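PDB 3SC6: dTDP-4-dehydrorhamnose reductase from Bacillus anthracis, which catalyses the NADPH-dependent reduction of dTDP-4-dehydrorhamnose to dTDP-L-rhamnose, the last step in making this activated sugar. Local coordinates for residues S154-K159 against S187-A192; V212-S217 against L268-W273. All blocks are in the same frame, centred on the assembly; numbering follows the deposited sequence.

Contact 1: residues S154-K159 against S187-A192; sequences SWLYGK and SPTYVA. With NAP (NADP nicotinamide-adenine-dinucleotide phosphate), chain G.
The ring of Y157 lies over the backbone of Y190: Y190 CA stands over its face, offset toward the rim and 4.2 Å from the centroid, and Y190 CB sits 3.7 Å from Y157 CZ. With CG between the backbone N and the carbonyl carbon (chi1 67°), the Y157 side chain lies across that of Y190 at about a right angle. The two tyrosine planes are nearly parallel, at 21°, but slid so far apart that the rings barely overlap; instead Y157 O meets the in-plane edge of the Y190 ring at CD1. P188 CB comes obliquely to the Y157 ring near CE1, and the proline lies side by side with W155, P188 CD 4.0 Å from W155 CE3. These side chains sit on two neighbouring parallel strands of the Rossmann fold, joined by T189 N to W155 O (2.8 Å, nearly straight at 175°), Y157 N to T189 O, and V191 N to Y157 O at the start of helix 191-202. L156 CD1 packs 3.5 Å from V191 CG2, while L156 CD2 lies near O1N of NADP, whose pocket S154, W155 and L156 help to line. T189 OG1 donates in the carbonyl plane to S154 O (3.1 Å). Beyond the segments, E283 OE1 forms a salt bridge with K159 NZ and a hydrogen bond with Y190 OH.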
loop_
_atom_site.group_PDB
_atom_site.type_symbol
_atom_site.label_atom_id
_atom_site.label_comp_id
_atom_site.label_asym_id
_atom_site.label_seq_id
_atom_site.Cartn_x
_atom_site.Cartn_y
_atom_site.Cartn_z
ATOM N N SER A 154 -2.074 4.424 -1.219
ATOM C CA SER A 154 -1.899 5.387 -0.121
ATOM C C SER A 154 -3.007 5.328 0.924
ATOM O O SER A 154 -4.141 4.963 0.601
ATOM C CB SER A 154 -1.895 6.799 -0.696
ATOM O OG SER A 154 -3.127 7.072 -1.349
ATOM N N TRP A 155 -2.686 5.687 2.175
ATOM C CA TRP A 155 -3.698 5.679 3.237
ATOM C C TRP A 155 -4.427 4.351 3.231
ATOM O O TRP A 155 -5.653 4.288 3.260
ATOM C CB TRP A 155 -4.648 6.844 2.967
ATOM C CG TRP A 155 -4.028 8.193 3.210
ATOM C CD1 TRP A 155 -2.837 8.651 2.728
ATOM C CD2 TRP A 155 -4.687 9.338 3.768
ATOM N NE1 TRP A 155 -2.647 9.959 3.093
ATOM C CE2 TRP A 155 -3.780 10.413 3.710
ATOM C CE3 TRP A 155 -5.937 9.542 4.358
ATOM C CZ2 TRP A 155 -4.081 11.673 4.215
ATOM C CZ3 TRP A 155 -6.233 10.793 4.864
ATOM C CH2 TRP A 155 -5.308 11.844 4.787
ATOM N N LEU A 156 -3.636 3.287 3.201
ATOM C CA LEU A 156 -4.142 1.931 3.174
ATOM C C LEU A 156 -4.561 1.459 4.571
ATOM O O LEU A 156 -3.874 1.735 5.554
ATOM C CB LEU A 156 -3.046 1.023 2.608
ATOM C CG LEU A 156 -3.344 -0.450 2.362
ATOM C CD1 LEU A 156 -4.484 -0.593 1.369
ATOM C CD2 LEU A 156 -2.099 -1.139 1.838
ATOM N N TYR A 157 -5.696 0.763 4.650
ATOM C CA TYR A 157 -6.206 0.244 5.921
ATOM C C TYR A 157 -7.058 -0.982 5.616
ATOM O O TYR A 157 -7.787 -0.994 4.623
ATOM C CB TYR A 157 -7.056 1.283 6.649
ATOM C CG TYR A 157 -8.347 1.632 5.949
ATOM C CD1 TYR A 157 -8.396 2.622 4.982
ATOM C CD2 TYR A 157 -9.526 0.977 6.279
ATOM C CE1 TYR A 157 -9.587 2.939 4.348
ATOM C CE2 TYR A 157 -10.715 1.283 5.658
ATOM C CZ TYR A 157 -10.747 2.262 4.694
ATOM O OH TYR A 157 -11.940 2.564 4.078
ATOM N N GLY A 158 -6.976 -2.003 6.466
ATOM C CA GLY A 158 -7.750 -3.232 6.263
ATOM C C GLY A 158 -8.344 -3.839 7.521
ATOM O O GLY A 158 -8.367 -3.215 8.579
ATOM N N LYS A 159 -8.828 -5.071 7.391
ATOM C CA LYS A 159 -9.433 -5.787 8.506
ATOM C C LYS A 159 -8.453 -6.131 9.608
ATOM O O LYS A 159 -8.773 -6.028 10.793
ATOM C CB LYS A 159 -10.022 -7.130 8.044
ATOM C CG LYS A 159 -11.130 -7.076 7.021
ATOM C CD LYS A 159 -11.630 -8.494 6.734
ATOM C CE LYS A 159 -12.777 -8.504 5.740
ATOM N NZ LYS A 159 -12.393 -7.915 4.423
ATOM N N SER A 187 -6.363 10.195 0.231
ATOM C CA SER A 187 -7.441 9.329 -0.221
ATOM C C SER A 187 -7.360 7.942 0.425
ATOM O O SER A 187 -6.556 7.102 0.012
ATOM C CB SER A 187 -7.404 9.204 -1.742
ATOM O OG SER A 187 -6.174 8.656 -2.164
ATOM N N PRO A 188 -8.193 7.705 1.448
ATOM C CA PRO A 188 -8.223 6.426 2.150
ATOM C C PRO A 188 -8.468 5.271 1.197
ATOM O O PRO A 188 -9.407 5.317 0.407
ATOM C CB PRO A 188 -9.408 6.577 3.107
ATOM C CG PRO A 188 -9.575 8.038 3.291
ATOM C CD PRO A 188 -9.117 8.687 2.035
ATOM N N THR A 189 -7.632 4.242 1.276
ATOM C CA THR A 189 -7.769 3.082 0.411
ATOM C C THR A 189 -7.960 1.796 1.200
ATOM O O THR A 189 -7.087 1.394 1.967
ATOM C CB THR A 189 -6.537 2.922 -0.486
ATOM O OG1 THR A 189 -6.397 4.084 -1.313
ATOM C CG2 THR A 189 -6.674 1.696 -1.360
ATOM N N TYR A 190 -9.108 1.155 1.005
ATOM C CA TYR A 190 -9.414 -0.096 1.693
ATOM C C TYR A 190 -8.855 -1.315 0.964
ATOM O O TYR A 190 -9.201 -1.588 -0.182
ATOM C CB TYR A 190 -10.918 -0.212 1.976
ATOM C CG TYR A 190 -11.350 -1.553 2.521
ATOM C CD1 TYR A 190 -10.629 -2.186 3.520
ATOM C CD2 TYR A 190 -12.555 -2.121 2.131
ATOM C CE1 TYR A 190 -11.038 -3.402 4.035
ATOM C CE2 TYR A 190 -12.982 -3.324 2.658
ATOM C CZ TYR A 190 -12.218 -3.959 3.607
ATOM O OH TYR A 190 -12.632 -5.155 4.133
ATOM N N VAL A 191 -7.974 -2.028 1.663
ATOM C CA VAL A 191 -7.313 -3.230 1.149
ATOM C C VAL A 191 -8.181 -4.102 0.247
ATOM O O VAL A 191 -7.730 -4.542 -0.801
ATOM C CB VAL A 191 -6.769 -4.097 2.307
ATOM C CG1 VAL A 191 -6.182 -5.387 1.780
ATOM C CG2 VAL A 191 -5.729 -3.323 3.115
ATOM N N ALA A 192 -9.421 -4.358 0.644
ATOM C CA ALA A 192 -10.307 -5.189 -0.172
ATOM C C ALA A 192 -10.431 -4.651 -1.593
ATOM O O ALA A 192 -10.403 -5.430 -2.544
ATOM C CB ALA A 192 -11.666 -5.325 0.464
HETATM P PA NAP G . 2.817 -3.710 7.050
HETATM O O1A NAP G . 3.977 -3.101 7.798
HETATM O O2A NAP G . 1.663 -4.301 7.831
HETATM O O5B NAP G . 3.370 -4.842 6.049
HETATM C C5B NAP G . 4.762 -5.020 5.800
HETATM C C4B NAP G . 5.169 -6.418 6.252
HETATM O O4B NAP G . 6.501 -6.709 5.798
HETATM C C3B NAP G . 5.165 -6.554 7.774
HETATM O O3B NAP G . 4.322 -7.625 8.205
HETATM C C2B NAP G . 6.604 -6.846 8.132
HETATM O O2B NAP G . 6.712 -7.753 9.229
HETATM C C1B NAP G . 7.160 -7.429 6.839
HETATM N N9A NAP G . 8.647 -7.390 6.794
HETATM C C8A NAP G . 9.469 -6.544 7.443
HETATM N N7A NAP G . 10.748 -6.873 7.151
HETATM C C5A NAP G . 10.717 -7.937 6.326
HETATM C C6A NAP G . 11.754 -8.763 5.664
HETATM N N6A NAP G . 13.071 -8.492 5.841
HETATM N N1A NAP G . 11.351 -9.784 4.874
HETATM C C2A NAP G . 10.040 -10.044 4.702
HETATM N N3A NAP G . 9.082 -9.306 5.300
HETATM C C4A NAP G . 9.393 -8.260 6.109
HETATM O O3 NAP G . 2.242 -2.611 6.015
HETATM P PN NAP G . 1.253 -2.983 4.787
HETATM O O1N NAP G . 0.327 -1.809 4.572
HETATM O O2N NAP G . 0.696 -4.374 4.965
HETATM O O5D NAP G . 2.261 -3.043 3.539
HETATM C C5D NAP G . 1.761 -3.137 2.205
HETATM C C4D NAP G . 2.607 -2.291 1.254
HETATM O O4D NAP G . 1.919 -1.073 0.930
HETATM C C3D NAP G . 3.959 -1.899 1.844
HETATM O O3D NAP G . 5.014 -2.294 0.964
HETATM C C2D NAP G . 3.918 -0.392 1.979
HETATM O O2D NAP G . 5.188 0.171 1.649
HETATM C C1D NAP G . 2.819 0.040 1.013
HETATM N N1N NAP G . 2.106 1.255 1.436
HETATM C C2N NAP G . 1.449 1.279 2.608
HETATM C C3N NAP G . 0.764 2.422 3.020
HETATM C C7N NAP G . 0.041 2.418 4.340
HETATM O O7N NAP G . 0.130 1.433 5.060
HETATM N N7N NAP G . -0.685 3.471 4.708
HETATM C C4N NAP G . 0.763 3.543 2.195
HETATM C C5N NAP G . 1.442 3.492 0.989
HETATM C C6N NAP G . 2.108 2.326 0.627
HETATM P P2B NAP G . 7.158 -7.229 10.687
HETATM O O1X NAP G . 6.884 -8.420 11.573
HETATM O O2X NAP G . 8.622 -6.887 10.543
HETATM O O3X NAP G . 6.270 -6.036 10.946
#

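Contact 2: residues V212-S217 against L268-W273; sequences VSNTGS and LQMPSW
V212 opens the contact with CG1, which lies 3.7 Å from M270 SD, the two side chains crossing at about a right angle. The methionine chain bends at both chi2 (-68°) and chi3 (-62°), and the second bend carries CE to a place beside both V212 CG1 and N214 ND2. At S213 the carbonyl oxygen faces the CB and CG of M270, while the CB bond of S213 points away from 268-273 and the side chain touches strands 148-157 and 185-190. N214 lays its CB against the backbone N of W273, and a water 2.8 Å from N214 OD1 links it to W273 O; N214 OD1 probably also accepts from Y190 N. T215 carries most of the polar contact. Its N donates to P271 O (2.8 Å), its O accepts from W273 N (3.0 Å) in the carbonyl plane, and its OG1, anti to its own carbonyl carbon (chi1 -59°), donates to M270 O at 2.8 Å from above that carbonyl's plane. Two irregular loops are thus bridged at a single pair, T215 with S272, just where helix 273-283 begins, S272 being its N-cap through OG to E275 N. G216 then passes the W273 indole, its O 3.7 Å from CD1, and S217 brings its O to 3.0 Å from W273 NE1. Three hydrogen bonds therefore grip T215, through N, O and OG1, so that its polar groups are satisfied by the facing loop up to the start of helix 273-283, beside the apolar meeting of V212 and M270.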
loop_
_atom_site.group_PDB
_atom_site.type_symbol
_atom_site.label_atom_id
_atom_site.label_comp_id
_atom_site.label_asym_id
_atom_site.label_seq_id
_atom_site.Cartn_x
_atom_site.Cartn_y
_atom_site.Cartn_z
ATOM N N VAL A 212 -3.276 2.885 -7.670
ATOM C CA VAL A 212 -4.518 2.271 -7.222
ATOM C C VAL A 212 -4.889 2.788 -5.841
ATOM O O VAL A 212 -4.183 2.542 -4.858
ATOM C CB VAL A 212 -4.401 0.744 -7.165
ATOM C CG1 VAL A 212 -5.712 0.133 -6.685
ATOM C CG2 VAL A 212 -4.023 0.198 -8.535
ATOM N N SER A 213 -6.003 3.510 -5.781
ATOM C CA SER A 213 -6.505 4.084 -4.545
ATOM C C SER A 213 -7.969 4.349 -4.742
ATOM O O SER A 213 -8.450 4.334 -5.871
ATOM C CB SER A 213 -5.826 5.422 -4.257
ATOM O OG SER A 213 -4.425 5.279 -4.144
ATOM N N ASN A 214 -8.690 4.588 -3.655
ATOM C CA ASN A 214 -10.103 4.874 -3.771
ATOM C C ASN A 214 -10.251 6.290 -4.310
ATOM O O ASN A 214 -9.388 7.144 -4.088
ATOM C CB ASN A 214 -10.826 4.698 -2.437
ATOM C CG ASN A 214 -10.815 3.259 -1.947
ATOM O OD1 ASN A 214 -11.151 2.983 -0.800
ATOM N ND2 ASN A 214 -10.418 2.341 -2.813
ATOM N N THR A 215 -11.338 6.517 -5.039
ATOM C CA THR A 215 -11.634 7.810 -5.641
ATOM C C THR A 215 -11.914 8.906 -4.623
ATOM O O THR A 215 -12.320 8.633 -3.496
ATOM C CB THR A 215 -12.874 7.695 -6.554
ATOM O OG1 THR A 215 -12.628 6.719 -7.571
ATOM C CG2 THR A 215 -13.213 9.032 -7.201
ATOM N N GLY A 216 -11.677 10.149 -5.034
ATOM C CA GLY A 216 -11.909 11.316 -4.189
ATOM C C GLY A 216 -10.796 11.704 -3.239
ATOM O O GLY A 216 -9.976 10.877 -2.846
ATOM N N SER A 217 -10.774 12.988 -2.889
ATOM C CA SER A 217 -9.787 13.532 -1.974
ATOM C C SER A 217 -10.443 13.470 -0.605
ATOM O O SER A 217 -11.657 13.269 -0.510
ATOM C CB SER A 217 -9.433 14.973 -2.339
ATOM O OG SER A 217 -10.569 15.811 -2.258
ATOM N N LEU A 268 -12.035 -0.479 -14.813
ATOM C CA LEU A 268 -13.025 0.452 -14.288
ATOM C C LEU A 268 -12.422 1.219 -13.116
ATOM O O LEU A 268 -11.434 0.785 -12.517
ATOM C CB LEU A 268 -14.306 -0.265 -13.847
ATOM C CG LEU A 268 -15.103 -1.002 -14.927
ATOM C CD1 LEU A 268 -16.304 -1.696 -14.299
ATOM C CD2 LEU A 268 -15.550 -0.043 -16.027
ATOM N N GLN A 269 -13.022 2.358 -12.791
ATOM C CA GLN A 269 -12.541 3.186 -11.695
ATOM C C GLN A 269 -12.794 2.555 -10.335
ATOM O O GLN A 269 -13.761 1.818 -10.144
ATOM C CB GLN A 269 -13.197 4.572 -11.736
ATOM C CG GLN A 269 -12.902 5.368 -13.001
ATOM C CD GLN A 269 -13.561 6.740 -13.001
ATOM O OE1 GLN A 269 -14.246 7.119 -12.047
ATOM N NE2 GLN A 269 -13.355 7.493 -14.079
ATOM N N MET A 270 -11.898 2.850 -9.401
ATOM C CA MET A 270 -11.985 2.350 -8.041
ATOM C C MET A 270 -13.166 3.021 -7.361
ATOM O O MET A 270 -13.611 4.086 -7.795
ATOM C CB MET A 270 -10.717 2.737 -7.272
ATOM C CG MET A 270 -9.423 2.122 -7.775
ATOM S SD MET A 270 -9.337 0.346 -7.510
ATOM C CE MET A 270 -9.408 0.273 -5.721
ATOM N N PRO A 271 -13.701 2.393 -6.304
ATOM C CA PRO A 271 -14.815 3.024 -5.614
ATOM C C PRO A 271 -14.291 4.234 -4.851
ATOM O O PRO A 271 -13.076 4.382 -4.698
ATOM C CB PRO A 271 -15.289 1.945 -4.631
ATOM C CG PRO A 271 -14.702 0.666 -5.119
ATOM C CD PRO A 271 -13.437 1.029 -5.812
ATOM N N SER A 272 -15.185 5.096 -4.379
ATOM C CA SER A 272 -14.765 6.274 -3.630
ATOM C C SER A 272 -14.307 5.821 -2.249
ATOM O O SER A 272 -14.712 4.761 -1.778
ATOM C CB SER A 272 -15.914 7.266 -3.504
ATOM O OG SER A 272 -17.003 6.673 -2.825
ATOM N N TRP A 273 -13.453 6.615 -1.607
ATOM C CA TRP A 273 -12.954 6.273 -0.276
ATOM C C TRP A 273 -14.141 6.154 0.661
ATOM O O TRP A 273 -14.159 5.328 1.574
ATOM C CB TRP A 273 -11.985 7.339 0.247
ATOM C CG TRP A 273 -12.595 8.706 0.411
ATOM C CD1 TRP A 273 -12.612 9.715 -0.507
ATOM C CD2 TRP A 273 -13.279 9.204 1.564
ATOM N NE1 TRP A 273 -13.262 10.812 0.003
ATOM C CE2 TRP A 273 -13.680 10.524 1.275
ATOM C CE3 TRP A 273 -13.593 8.661 2.814
ATOM C CZ2 TRP A 273 -14.376 11.309 2.191
ATOM C CZ3 TRP A 273 -14.283 9.443 3.721
ATOM C CH2 TRP A 273 -14.667 10.752 3.405
HETATM O O HOH W 1 -11.717 3.820 1.774
#

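How the contacts relate
From the N terminus, the chain first builds the nucleotide-binding strands and reaches 154-159 at the end of strand 148-157. Contact 1 closes a loop of 27 residues, containing helix 164-172 and strand 177-181, when 187-192 pairs beside it. The chain then runs through helix 191-202 and strand 208-211 to 212-217, where contact 2 opens; 50 residues later, 268-273 closes it. The two loops follow in series, neither nesting nor crossing, yet their centres lie 10 Å apart and they touch: S187 CB lies near G216 O, and T189 OG1 packs on S213. Contact 1 joins strands 148-157 and 185-190 of the main sheet, and contact 2 joins the loop after strand 208-211 to the start of helix 273-283.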